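Local coordinates for basic membrane lipoprotein (PDB 3S99) that binds adenine and probably other purines such as guanine, and may deliver them to an ABC-type uptake system, at residues A[192-197]-A[216-221]; A[153-158]-A[186-191]; A[200-205]-A[222-227]; A[211-216]-A[231-236]; A[34-39]-A[66-71]. One frame throughout, in Å; residues are numbered along the deposited sequence.

Contact 1: residues A[192-197]-A[216-221]; sequences FDPGKE and TDSTAA. With ADE (adenine), chain T.
Ser218 CB and Asp217 CB lie at the edge of the Phe192 ring, near its plane, and CE1 comes within 3.9 Å of Ser218 CB. One face of that ring is covered by Pro194 CD of its own segment, offset toward the rim. With CG anti to the backbone N (chi1 172°), the ring lies beside the carbonyl carbon, toward Pro194. The second flat group is the carboxylate of Glu197, reached by an extended chain that slides past Thr216 in the opposite direction. Its OE1 takes three protein donors, Ser218 N at 3.1 Å, on the syn lone pair, and the hydroxyls Thr216 OG1 and Ser218 OG, each 2.8 Å away and each about 60° out of the carboxylate plane, and a water that also links it to Ala221 N. OE2 turns to its own segment, where Asp193 N meets its anti lone pair at 2.9 Å in a nearly straight bond. A glutamate suits this place because its two oxygens satisfy buried donors from both segments. Ser218 OG serves twice, since it also accepts from Ala220 N in an ST turn at the start of helix 220-227. Nearby, Pro194 CB and Ala220 CB, 4.1 Å apart, bring the first turns of the two helices together. Asp217 sits beside this network and reaches the ligand, its OD1 2.7 Å from N1 of the adenine, whose binding is completed by residues such as Trp191 and Ser94. So many donors on a buried carboxylate would probably favour its ionised form, and they may hold the turn that carries Asp217 in a fixed pose beside the purine.

Contact 2: residues A[153-158]-A[186-191]; sequences GYIGSV and IWVNSW. With ADE (adenine), chain T.
Gly156 O receives Val188 N at 2.8 Å, the donor tilted 30° from the carbonyl plane, and Gly156 N, pointing to the same neighbouring strand, donates to Ile186 O. With Ile186 N bonded to Tyr154 O, these bonds make a parallel pairing in which Gly156 lies opposite Trp187. Glycine fits that position because the indole comes obliquely against it, CE3 3.5 Å from Gly156 C, where a CB would collide. Beyond the strand ends Asn189 N still bonds to Ser157 O, by a more bent path (131° at the hydrogen). On the other side of the sheet the branch methyls Ile155 CG2 and Val188 CG2 meet at 3.5 Å, a tight fit. The next residues shape the ligand site. Trp191 is sandwiched: Val158 CG2 sits over one face of its indole in a CH-pi contact, 4.0 Å from the centroid of the six-membered ring, while adenine lies over the opposite face, its C6 3.2 Å from Trp191 CE3. Ser157 OG, 3.2 Å from Trp191 CZ3, has its polar partner in His215 O, which ties the hydroxyl to the chain just beyond strand 211-214. Two strands joined through helix 161-175 form a right-handed beta-alpha-beta unit, and the purine lies at the carboxyl ends of its parallel strands, as in periplasmic binding proteins of this kind.

Contact 3: residues A[200-205]-A[222-227]; sequences AAKALI and IQVAHD
Helices 194-206 and 220-227 pack side by side on one face of the parallel strands of an alpha/beta domain, their short segments 9.1 Å apart at closest approach and crossing at -38°. Along 222-227 the first residue to reach across is Val224, which carries most of the contact. Its CG1, anti to the backbone N (chi1 167°), lies among Ala201 CB, Lys202 CG and Ile205 CD1 of the other helix. Alanine suits position 201 because its lone methyl allows Ala201 CA and Val224 CA to stand 6.6 Å apart. Lys202 meets Val224 at about a right angle and contributes only the aliphatic part of its chain, CG touching CG1 and CE lying 4.1 Å from Val224 CG2. The extended chain then carries the amine past the valine. Next comes Ala225, again a small residue, whose short side chain lets Ile205 CD1 come against its CA and whose methyl also rests on Ala232 of strand 231-236. The sheet-facing side of helix 194-206 is likewise seated on the strands, Leu204 packing against Ile155 and Ile186. Ile205 CD1 lies equally far, 3.9 Å, from Val224 CG1 and from Ala225 CA.

Contact 4: residues A[211-216]-A[231-236]; sequences IITQHT and KAFGQA
Strands 211-214 and 231-236, connected by helix 220-227 in a beta-alpha-beta unit, run parallel and are hydrogen-bonded directly only along their first halves. Ile212 makes both backbone bonds to the neighbouring strand: its N donates to Lys231 O at 3.0 Å, and its O accepts from Phe233 N almost straight along the carbonyl. The small Ala232 sits opposite it, their CB atoms 4.0 Å apart, on the face covered by helix 220-227. On the other face Ile211 CG2 packs against Phe233 CE2 at 3.5 Å, an apolar pair beneath helix 132-146. Beyond, these two strands separate and water replaces direct bonds. One molecule links Gln214 N and Thr213 OG1 to Phe233 O; a second joins Gln214 OE1 to the same carbonyl. Glutamines suit this widened end, their aliphatic stems meeting while the amides serve water and backbone. Gln214 CG meets Gln235 CB at 3.8 Å, and Gln214 NE2 reaches forward to Thr216 O, 2.8 Å away, from above the carbonyl plane, with Ser218 O as second acceptor. Gln235, bent at chi2 (62°), brings NE2 over one face of the His215 ring, the amide tilted 55° to it, and donates to a third water. His215 touches the adenine and bonds through NE2 to Glu162 of the pocket.

Contact 5: residues A[34-39]-A[66-71]; sequences IGPPGD and LENVAE
Segments 34-37 and 67-71 run nearly antiparallel, 163° apart, and one backbone bond joins them: Asn68 N donates to Gly35 O at 3.2 Å, approaching from above the carbonyl plane. Beside it Asn68 CA lies 3.3 Å from Ile34 O in a CA-H...O contact, and Gly35 CA stands 4.1 Å from Asn68 CA. The end of Asn68 turns back to the first loop, OD1 3.3 Å from Gly35 CA and also near Pro36 CD. Glu67 runs across Pro37 at about a right angle, its carboxylate touching both rings, OE1 3.4 Å from Pro36 CB and OE2 3.6 Å from Pro37 CD. These are loops that leave the carboxyl ends of adjacent parallel strands, 27-32 and 61-66, which is where such an alpha/beta domain places its ligand site. Prolines suit the first loop because their restricted phi is consistent with the 3-10 turn at 37-39, where Asp39 N bonds to Pro36 O. Ile34 sends its chain the other way; with CG1 anti to the backbone N (chi1 -172°), CD1 reaches to 3.3 Å from Val69 O, which accepts from Tyr97 OH. The same isoleucine touches the adenine, offering it an apolar surface close to Trp42.

Contact 5 comes first along the chain and lies in loops at the ends of strands of the parallel sheet of one domain; contacts 1 to 4 cluster in the other, around a mixed sheet where strands 182-187, 151-156, 211-214 and 231-236 lie side by side. Contact 2 closes before contacts 1, 3 and 4, which interleave. Contact 1 covers the starts of two helices and the loops before them, contact 3 their later turns, centres about 11 Å apart; contacts 2 and 4 meet through neighbouring strands 151-156 and 211-214. Across the cleft contact 5 touches contact 1, Phe192 resting on Pro36 and Asp39. Adenine thus sits where loops from both domains converge.

Contact 1: residues A[192-197]-A[216-221]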
# COMPACT_ATOMS: atom_id res chain seq x y z
N PHE A 192 9.01 0.00 8.00
CA PHE A 192 10.17 -0.71 7.53
C PHE A 192 11.03 -1.07 8.72
O PHE A 192 11.53 -0.19 9.40
CB PHE A 192 10.97 0.16 6.54
CG PHE A 192 12.28 -0.44 6.16
CD1 PHE A 192 12.32 -1.53 5.31
CD2 PHE A 192 13.48 0.08 6.65
CE1 PHE A 192 13.53 -2.12 4.94
CE2 PHE A 192 14.68 -0.51 6.31
CZ PHE A 192 14.71 -1.61 5.43
N ASP A 193 11.18 -2.37 8.99
CA ASP A 193 12.02 -2.84 10.08
C ASP A 193 12.25 -4.33 9.81
O ASP A 193 11.55 -5.19 10.37
CB ASP A 193 11.32 -2.61 11.42
CG ASP A 193 12.18 -3.02 12.63
OD1 ASP A 193 13.20 -3.72 12.48
OD2 ASP A 193 11.81 -2.62 13.76
N PRO A 194 13.17 -4.62 8.88
CA PRO A 194 13.29 -6.01 8.43
C PRO A 194 13.49 -7.03 9.56
O PRO A 194 13.01 -8.14 9.45
CB PRO A 194 14.50 -5.97 7.48
CG PRO A 194 14.53 -4.55 6.97
CD PRO A 194 14.02 -3.70 8.11
N GLY A 195 14.15 -6.65 10.64
CA GLY A 195 14.37 -7.57 11.78
C GLY A 195 13.06 -8.00 12.41
O GLY A 195 12.77 -9.21 12.55
N LYS A 196 12.24 -7.02 12.76
CA LYS A 196 10.94 -7.27 13.36
C LYS A 196 9.94 -7.92 12.40
O LYS A 196 9.10 -8.72 12.84
CB LYS A 196 10.36 -5.98 13.94
N GLU A 197 10.03 -7.56 11.10
CA GLU A 197 9.20 -8.19 10.07
C GLU A 197 9.47 -9.72 9.99
O GLU A 197 8.53 -10.53 9.90
CB GLU A 197 9.44 -7.53 8.70
CG GLU A 197 8.85 -6.13 8.57
CD GLU A 197 9.24 -5.42 7.29
OE1 GLU A 197 8.84 -5.90 6.22
OE2 GLU A 197 9.93 -4.36 7.35
N THR A 216 3.90 -4.12 5.96
CA THR A 216 5.23 -3.54 6.11
C THR A 216 5.94 -3.56 4.74
O THR A 216 5.41 -4.12 3.75
CB THR A 216 6.01 -4.32 7.15
OG1 THR A 216 6.07 -5.71 6.74
CG2 THR A 216 5.33 -4.17 8.55
N ASP A 217 7.12 -2.95 4.68
CA ASP A 217 7.73 -2.50 3.41
C ASP A 217 8.69 -3.47 2.75
O ASP A 217 9.01 -3.32 1.57
CB ASP A 217 8.45 -1.16 3.66
CG ASP A 217 7.48 0.00 3.93
OD1 ASP A 217 6.23 -0.22 3.85
OD2 ASP A 217 7.97 1.16 4.18
N SER A 218 9.18 -4.47 3.49
CA SER A 218 10.33 -5.22 3.02
C SER A 218 10.00 -6.64 2.61
O SER A 218 8.91 -7.15 2.89
CB SER A 218 11.45 -5.26 4.08
OG SER A 218 11.26 -6.36 4.95
N THR A 219 10.97 -7.28 1.97
CA THR A 219 10.89 -8.71 1.64
C THR A 219 11.26 -9.67 2.78
O THR A 219 11.36 -10.87 2.54
CB THR A 219 11.84 -9.07 0.51
OG1 THR A 219 13.13 -8.52 0.82
CG2 THR A 219 11.36 -8.50 -0.81
N ALA A 220 11.50 -9.15 4.00
CA ALA A 220 11.96 -10.03 5.12
C ALA A 220 10.98 -11.18 5.40
O ALA A 220 11.38 -12.35 5.45
CB ALA A 220 12.20 -9.24 6.37
N ALA A 221 9.69 -10.87 5.54
CA ALA A 221 8.69 -11.91 5.89
C ALA A 221 8.49 -12.93 4.78
O ALA A 221 8.36 -14.12 5.07
CB ALA A 221 7.36 -11.30 6.31
N9 ADE T . 2.69 5.36 3.83
C8 ADE T . 1.46 4.87 3.47
N7 ADE T . 1.43 3.59 3.21
C5 ADE T . 2.77 3.26 3.45
C6 ADE T . 3.38 2.04 3.36
N6 ADE T . 2.62 1.01 2.96
N1 ADE T . 4.72 1.97 3.64
C2 ADE T . 5.37 3.09 4.01
N3 ADE T . 4.88 4.32 4.14
C4 ADE T . 3.56 4.31 3.84
O HOH W 1 8.28 -8.37 5.67

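Contact 2: residues A[153-158]-A[186-191]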
# COMPACT_ATOMS: atom_id res chain seq x y z
N GLY A 153 -1.49 -15.38 8.70
CA GLY A 153 -0.70 -14.46 9.52
C GLY A 153 -0.61 -13.10 8.88
O GLY A 153 -0.30 -12.97 7.70
N TYR A 154 -0.91 -12.07 9.64
CA TYR A 154 -0.92 -10.71 9.09
C TYR A 154 0.07 -9.85 9.86
O TYR A 154 -0.04 -9.69 11.07
CB TYR A 154 -2.33 -10.15 9.17
CG TYR A 154 -2.69 -9.13 8.11
CD1 TYR A 154 -2.05 -7.89 8.04
CD2 TYR A 154 -3.74 -9.38 7.22
CE1 TYR A 154 -2.39 -6.96 7.03
CE2 TYR A 154 -4.09 -8.45 6.23
CZ TYR A 154 -3.41 -7.24 6.15
OH TYR A 154 -3.79 -6.32 5.20
N ILE A 155 1.04 -9.32 9.15
CA ILE A 155 2.12 -8.52 9.77
C ILE A 155 1.77 -7.04 9.57
O ILE A 155 1.89 -6.51 8.47
CB ILE A 155 3.47 -8.85 9.18
CG1 ILE A 155 3.76 -10.32 9.41
CG2 ILE A 155 4.59 -7.95 9.81
CD1 ILE A 155 4.99 -10.84 8.69
N GLY A 156 1.30 -6.41 10.65
CA GLY A 156 0.86 -5.04 10.59
C GLY A 156 2.04 -4.12 10.82
O GLY A 156 3.00 -4.48 11.50
N SER A 157 1.96 -2.94 10.22
CA SER A 157 2.96 -1.88 10.41
C SER A 157 2.53 -1.03 11.59
O SER A 157 2.85 -1.35 12.74
CB SER A 157 3.06 -1.03 9.14
OG SER A 157 1.78 -0.85 8.50
N VAL A 158 1.76 0.02 11.30
CA VAL A 158 1.20 0.90 12.31
C VAL A 158 -0.30 0.93 12.06
O VAL A 158 -0.72 0.88 10.92
CB VAL A 158 1.77 2.35 12.23
CG1 VAL A 158 3.20 2.43 12.84
CG2 VAL A 158 1.79 2.83 10.82
N ILE A 186 0.22 -9.53 14.06
CA ILE A 186 1.33 -9.04 14.89
C ILE A 186 1.72 -7.66 14.39
O ILE A 186 1.88 -7.49 13.18
CB ILE A 186 2.56 -9.97 14.82
CG1 ILE A 186 2.25 -11.30 15.52
CG2 ILE A 186 3.78 -9.29 15.52
CD1 ILE A 186 3.47 -12.25 15.66
N TRP A 187 1.83 -6.69 15.29
CA TRP A 187 2.20 -5.31 14.90
C TRP A 187 3.70 -5.11 15.01
O TRP A 187 4.27 -5.42 16.01
CB TRP A 187 1.46 -4.28 15.77
CG TRP A 187 0.03 -4.25 15.45
CD1 TRP A 187 -0.96 -4.88 16.11
CD2 TRP A 187 -0.58 -3.62 14.32
NE1 TRP A 187 -2.17 -4.67 15.49
CE2 TRP A 187 -1.96 -3.88 14.39
CE3 TRP A 187 -0.09 -2.83 13.27
CZ2 TRP A 187 -2.87 -3.40 13.43
CZ3 TRP A 187 -0.99 -2.33 12.33
CH2 TRP A 187 -2.37 -2.64 12.41
N VAL A 188 4.32 -4.58 13.96
CA VAL A 188 5.76 -4.27 13.92
C VAL A 188 6.03 -2.87 14.51
O VAL A 188 7.11 -2.58 15.02
CB VAL A 188 6.26 -4.33 12.43
CG1 VAL A 188 7.70 -3.76 12.25
CG2 VAL A 188 6.20 -5.76 11.94
N ASN A 189 5.03 -2.00 14.37
CA ASN A 189 5.04 -0.62 14.84
C ASN A 189 5.94 0.32 14.04
O ASN A 189 6.29 1.40 14.52
CB ASN A 189 5.31 -0.54 16.35
CG ASN A 189 4.26 -1.28 17.16
OD1 ASN A 189 3.07 -1.25 16.82
ND2 ASN A 189 4.68 -1.92 18.23
N SER A 190 6.26 -0.07 12.80
CA SER A 190 6.81 0.85 11.84
C SER A 190 6.62 0.26 10.48
O SER A 190 6.17 -0.89 10.36
CB SER A 190 8.28 1.22 12.13
OG SER A 190 9.16 0.13 12.10
N TRP A 191 6.89 1.05 9.44
CA TRP A 191 6.67 0.59 8.09
C TRP A 191 7.77 -0.34 7.64
O TRP A 191 7.52 -1.31 6.95
CB TRP A 191 6.57 1.75 7.11
CG TRP A 191 5.40 2.69 7.36
CD1 TRP A 191 5.47 3.97 7.90
CD2 TRP A 191 4.01 2.47 7.05
NE1 TRP A 191 4.22 4.52 7.95
CE2 TRP A 191 3.31 3.64 7.44
CE3 TRP A 191 3.28 1.39 6.51
CZ2 TRP A 191 1.92 3.77 7.29
CZ3 TRP A 191 1.89 1.53 6.34
CH2 TRP A 191 1.23 2.69 6.74
N9 ADE T . 2.69 5.36 3.83
C8 ADE T . 1.46 4.87 3.47
N7 ADE T . 1.43 3.59 3.21
C5 ADE T . 2.77 3.26 3.45
C6 ADE T . 3.38 2.04 3.36
N6 ADE T . 2.62 1.01 2.96
N1 ADE T . 4.72 1.97 3.64
C2 ADE T . 5.37 3.09 4.01
N3 ADE T . 4.88 4.32 4.14
C4 ADE T . 3.56 4.31 3.84

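Contact 3: residues A[200-205]-A[222-227]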
# COMPACT_ATOMS: atom_id res chain seq x y z
N ALA A 200 8.28 -11.42 13.16
CA ALA A 200 6.82 -11.57 13.16
C ALA A 200 6.36 -12.76 12.31
O ALA A 200 5.50 -13.53 12.73
CB ALA A 200 6.13 -10.27 12.70
N ALA A 201 6.95 -12.91 11.12
CA ALA A 201 6.67 -14.03 10.25
C ALA A 201 6.99 -15.39 10.92
O ALA A 201 6.21 -16.32 10.85
CB ALA A 201 7.45 -13.88 8.93
N LYS A 202 8.14 -15.49 11.57
CA LYS A 202 8.54 -16.70 12.25
C LYS A 202 7.56 -17.01 13.38
O LYS A 202 7.10 -18.14 13.53
CB LYS A 202 9.95 -16.58 12.80
CG LYS A 202 11.04 -16.43 11.72
CD LYS A 202 12.43 -16.25 12.36
CE LYS A 202 13.53 -15.89 11.35
NZ LYS A 202 14.89 -15.81 11.98
N ALA A 203 7.21 -16.01 14.18
CA ALA A 203 6.24 -16.22 15.25
C ALA A 203 4.89 -16.66 14.69
O ALA A 203 4.26 -17.54 15.24
CB ALA A 203 6.09 -14.98 16.08
N LEU A 204 4.44 -16.06 13.58
CA LEU A 204 3.12 -16.45 13.02
C LEU A 204 3.13 -17.87 12.45
O LEU A 204 2.19 -18.62 12.65
CB LEU A 204 2.64 -15.43 11.98
CG LEU A 204 2.32 -14.07 12.56
CD1 LEU A 204 2.22 -13.02 11.41
CD2 LEU A 204 1.03 -14.16 13.37
N ILE A 205 4.19 -18.22 11.73
CA ILE A 205 4.34 -19.58 11.18
C ILE A 205 4.51 -20.60 12.31
O ILE A 205 3.94 -21.68 12.24
CB ILE A 205 5.52 -19.67 10.17
CG1 ILE A 205 5.23 -18.79 8.94
CG2 ILE A 205 5.73 -21.08 9.71
CD1 ILE A 205 6.49 -18.21 8.29
N ILE A 222 8.47 -12.48 3.52
CA ILE A 222 8.23 -13.42 2.43
C ILE A 222 9.35 -14.41 2.22
O ILE A 222 9.10 -15.53 1.82
CB ILE A 222 7.89 -12.71 1.07
CG1 ILE A 222 7.04 -13.66 0.20
CG2 ILE A 222 9.14 -12.22 0.36
CD1 ILE A 222 6.47 -13.06 -1.06
N GLN A 223 10.59 -14.00 2.51
CA GLN A 223 11.71 -14.94 2.46
C GLN A 223 11.61 -15.92 3.62
O GLN A 223 11.92 -17.09 3.43
CB GLN A 223 13.07 -14.21 2.51
CG GLN A 223 13.40 -13.40 1.24
CD GLN A 223 14.77 -12.72 1.30
OE1 GLN A 223 14.87 -11.52 1.54
NE2 GLN A 223 15.82 -13.49 1.08
N VAL A 224 11.21 -15.45 4.80
CA VAL A 224 11.01 -16.39 5.92
C VAL A 224 9.95 -17.41 5.53
O VAL A 224 10.15 -18.63 5.68
CB VAL A 224 10.54 -15.69 7.20
CG1 VAL A 224 10.04 -16.71 8.20
CG2 VAL A 224 11.69 -14.80 7.81
N ALA A 225 8.81 -16.92 5.02
CA ALA A 225 7.74 -17.81 4.58
C ALA A 225 8.28 -18.79 3.53
O ALA A 225 8.03 -19.99 3.61
CB ALA A 225 6.55 -17.01 4.03
N HIS A 226 9.05 -18.29 2.57
CA HIS A 226 9.57 -19.17 1.52
C HIS A 226 10.49 -20.21 2.14
O HIS A 226 10.34 -21.39 1.86
CB HIS A 226 10.33 -18.39 0.45
CG HIS A 226 10.93 -19.28 -0.60
ND1 HIS A 226 12.28 -19.52 -0.70
CD2 HIS A 226 10.35 -20.02 -1.58
CE1 HIS A 226 12.51 -20.35 -1.70
NE2 HIS A 226 11.36 -20.68 -2.25
N ASP A 227 11.42 -19.76 2.99
CA ASP A 227 12.29 -20.66 3.77
C ASP A 227 11.51 -21.76 4.50
O ASP A 227 11.99 -22.88 4.60
CB ASP A 227 13.14 -19.88 4.80
CG ASP A 227 14.29 -19.09 4.16
OD1 ASP A 227 14.61 -19.35 2.97
OD2 ASP A 227 14.88 -18.21 4.85

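Contact 4: residues A[211-216]-A[231-236]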
# COMPACT_ATOMS: atom_id res chain seq x y z
N ILE A 211 -0.76 -19.11 5.63
CA ILE A 211 -0.60 -18.02 4.66
C ILE A 211 0.03 -16.80 5.38
O ILE A 211 -0.31 -16.53 6.52
CB ILE A 211 -1.98 -17.58 4.02
CG1 ILE A 211 -2.65 -18.75 3.27
CG2 ILE A 211 -1.79 -16.41 3.04
CD1 ILE A 211 -2.15 -18.95 1.83
N ILE A 212 0.95 -16.09 4.72
CA ILE A 212 1.57 -14.87 5.28
C ILE A 212 1.28 -13.67 4.40
O ILE A 212 1.34 -13.74 3.16
CB ILE A 212 3.09 -15.01 5.46
CG1 ILE A 212 3.43 -15.96 6.61
CG2 ILE A 212 3.74 -13.65 5.68
CD1 ILE A 212 2.93 -15.52 8.01
N THR A 213 0.92 -12.58 5.03
CA THR A 213 0.73 -11.35 4.33
C THR A 213 1.12 -10.21 5.24
O THR A 213 1.15 -10.36 6.48
CB THR A 213 -0.76 -11.20 3.90
OG1 THR A 213 -0.88 -10.13 2.95
CG2 THR A 213 -1.60 -10.90 5.09
N GLN A 214 1.34 -9.04 4.65
CA GLN A 214 1.91 -7.91 5.41
C GLN A 214 1.47 -6.54 4.94
O GLN A 214 1.07 -6.38 3.79
CB GLN A 214 3.43 -7.95 5.36
CG GLN A 214 3.98 -7.47 4.03
CD GLN A 214 5.42 -7.79 3.85
OE1 GLN A 214 5.84 -8.95 4.02
NE2 GLN A 214 6.21 -6.78 3.47
N HIS A 215 1.57 -5.55 5.84
CA HIS A 215 1.52 -4.14 5.45
C HIS A 215 2.80 -3.38 5.84
O HIS A 215 2.79 -2.16 6.02
CB HIS A 215 0.31 -3.48 6.07
CG HIS A 215 -0.23 -2.33 5.27
ND1 HIS A 215 -1.57 -2.21 4.96
CD2 HIS A 215 0.37 -1.21 4.78
CE1 HIS A 215 -1.76 -1.08 4.29
NE2 HIS A 215 -0.60 -0.45 4.19
N THR A 216 3.90 -4.12 5.96
CA THR A 216 5.23 -3.54 6.11
C THR A 216 5.94 -3.56 4.74
O THR A 216 5.41 -4.12 3.75
CB THR A 216 6.01 -4.32 7.15
OG1 THR A 216 6.07 -5.71 6.74
CG2 THR A 216 5.33 -4.17 8.55
N LYS A 231 3.08 -20.24 1.85
CA LYS A 231 2.68 -19.38 0.76
C LYS A 231 2.32 -17.99 1.28
O LYS A 231 1.84 -17.83 2.42
CB LYS A 231 1.56 -20.04 -0.06
CG LYS A 231 2.06 -21.34 -0.77
CD LYS A 231 1.16 -21.80 -1.90
CE LYS A 231 1.76 -23.02 -2.71
NZ LYS A 231 0.76 -23.68 -3.65
N ALA A 232 2.58 -16.98 0.47
CA ALA A 232 2.51 -15.59 0.95
C ALA A 232 2.14 -14.60 -0.15
O ALA A 232 2.16 -14.95 -1.34
CB ALA A 232 3.89 -15.21 1.56
N PHE A 233 1.80 -13.39 0.23
CA PHE A 233 1.57 -12.31 -0.76
C PHE A 233 2.68 -11.28 -0.68
O PHE A 233 3.08 -10.87 0.40
CB PHE A 233 0.20 -11.67 -0.54
CG PHE A 233 -0.96 -12.68 -0.62
CD1 PHE A 233 -1.47 -13.08 -1.85
CD2 PHE A 233 -1.51 -13.22 0.54
CE1 PHE A 233 -2.54 -14.02 -1.94
CE2 PHE A 233 -2.58 -14.12 0.47
CZ PHE A 233 -3.08 -14.54 -0.75
N GLY A 234 3.19 -10.85 -1.83
CA GLY A 234 4.07 -9.70 -1.86
C GLY A 234 3.33 -8.40 -1.65
O GLY A 234 2.11 -8.32 -1.82
N GLN A 235 4.10 -7.37 -1.31
CA GLN A 235 3.57 -6.08 -0.93
C GLN A 235 4.26 -4.98 -1.69
O GLN A 235 5.48 -4.88 -1.63
CB GLN A 235 3.82 -5.87 0.57
CG GLN A 235 3.43 -4.49 1.17
CD GLN A 235 1.96 -4.13 1.10
OE1 GLN A 235 1.11 -4.89 0.57
NE2 GLN A 235 1.65 -2.96 1.66
N ALA A 236 3.48 -4.15 -2.38
CA ALA A 236 3.94 -2.96 -3.07
C ALA A 236 4.57 -3.34 -4.40
O ALA A 236 4.29 -2.71 -5.44
CB ALA A 236 4.97 -2.17 -2.20
O HOH W 2 1.43 -9.19 1.97
O HOH W 3 4.01 -11.10 3.21
O HOH W 4 3.78 -1.52 2.51

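Contact 5: residues A[34-39]-A[66-71]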
# COMPACT_ATOMS: atom_id res chain seq x y z
N ILE A 34 10.91 6.71 3.15
CA ILE A 34 10.93 6.30 4.56
C ILE A 34 11.88 5.09 4.74
O ILE A 34 12.38 4.86 5.84
CB ILE A 34 9.50 5.98 5.04
CG1 ILE A 34 9.45 5.74 6.56
CG2 ILE A 34 8.93 4.75 4.30
CD1 ILE A 34 9.19 6.95 7.36
N GLY A 35 12.16 4.34 3.68
CA GLY A 35 13.13 3.26 3.73
C GLY A 35 14.15 3.33 2.60
O GLY A 35 14.30 4.39 1.95
N PRO A 36 14.85 2.21 2.35
CA PRO A 36 15.78 2.13 1.26
C PRO A 36 15.16 1.44 0.06
O PRO A 36 14.34 0.57 0.23
CB PRO A 36 16.91 1.23 1.84
CG PRO A 36 16.27 0.40 2.84
CD PRO A 36 14.93 1.01 3.19
N PRO A 37 15.57 1.82 -1.16
CA PRO A 37 15.19 1.04 -2.34
C PRO A 37 15.48 -0.47 -2.17
O PRO A 37 14.75 -1.31 -2.69
CB PRO A 37 16.05 1.64 -3.44
CG PRO A 37 16.31 3.05 -2.99
CD PRO A 37 16.45 2.95 -1.50
N GLY A 38 16.54 -0.79 -1.43
CA GLY A 38 16.84 -2.15 -1.05
C GLY A 38 15.76 -2.92 -0.29
O GLY A 38 15.93 -4.11 -0.07
N ASP A 39 14.66 -2.26 0.13
CA ASP A 39 13.56 -3.00 0.76
C ASP A 39 12.88 -4.00 -0.21
O ASP A 39 12.25 -4.95 0.23
CB ASP A 39 12.53 -2.08 1.46
CG ASP A 39 11.64 -1.27 0.52
OD1 ASP A 39 11.71 -1.39 -0.72
OD2 ASP A 39 10.83 -0.48 1.06
N LEU A 66 16.46 11.12 -0.99
CA LEU A 66 17.00 10.81 0.35
C LEU A 66 16.20 9.64 0.84
O LEU A 66 15.01 9.56 0.57
CB LEU A 66 16.85 12.00 1.28
CG LEU A 66 17.79 13.19 1.01
CD1 LEU A 66 17.50 14.34 1.98
CD2 LEU A 66 19.26 12.80 1.08
N GLU A 67 16.85 8.72 1.56
CA GLU A 67 16.20 7.51 2.00
C GLU A 67 16.26 7.37 3.52
O GLU A 67 17.02 8.06 4.19
CB GLU A 67 16.80 6.29 1.29
CG GLU A 67 18.29 6.13 1.48
CD GLU A 67 18.87 4.92 0.75
OE1 GLU A 67 19.07 3.88 1.39
OE2 GLU A 67 19.15 5.02 -0.46
N ASN A 68 15.47 6.45 4.06
CA ASN A 68 15.42 6.20 5.51
C ASN A 68 15.18 7.50 6.29
O ASN A 68 15.79 7.73 7.32
CB ASN A 68 16.69 5.47 5.99
CG ASN A 68 16.75 4.01 5.51
OD1 ASN A 68 15.80 3.27 5.69
ND2 ASN A 68 17.87 3.62 4.89
N VAL A 69 14.34 8.37 5.75
CA VAL A 69 14.02 9.65 6.39
C VAL A 69 12.85 9.40 7.38
O VAL A 69 11.75 9.07 6.96
CB VAL A 69 13.61 10.70 5.33
CG1 VAL A 69 13.17 12.01 5.98
CG2 VAL A 69 14.73 10.95 4.35
N ALA A 70 13.12 9.56 8.68
CA ALA A 70 12.10 9.37 9.72
C ALA A 70 11.03 10.46 9.67
O ALA A 70 11.29 11.54 9.19
CB ALA A 70 12.74 9.34 11.08
N GLU A 71 9.83 10.16 10.19
CA GLU A 71 8.78 11.18 10.37
C GLU A 71 9.23 12.25 11.37
O GLU A 71 10.12 12.02 12.18
CB GLU A 71 7.49 10.58 10.93
CG GLU A 71 7.05 9.27 10.32
CD GLU A 71 5.85 8.66 11.04
OE1 GLU A 71 5.56 9.01 12.21
OE2 GLU A 71 5.19 7.81 10.42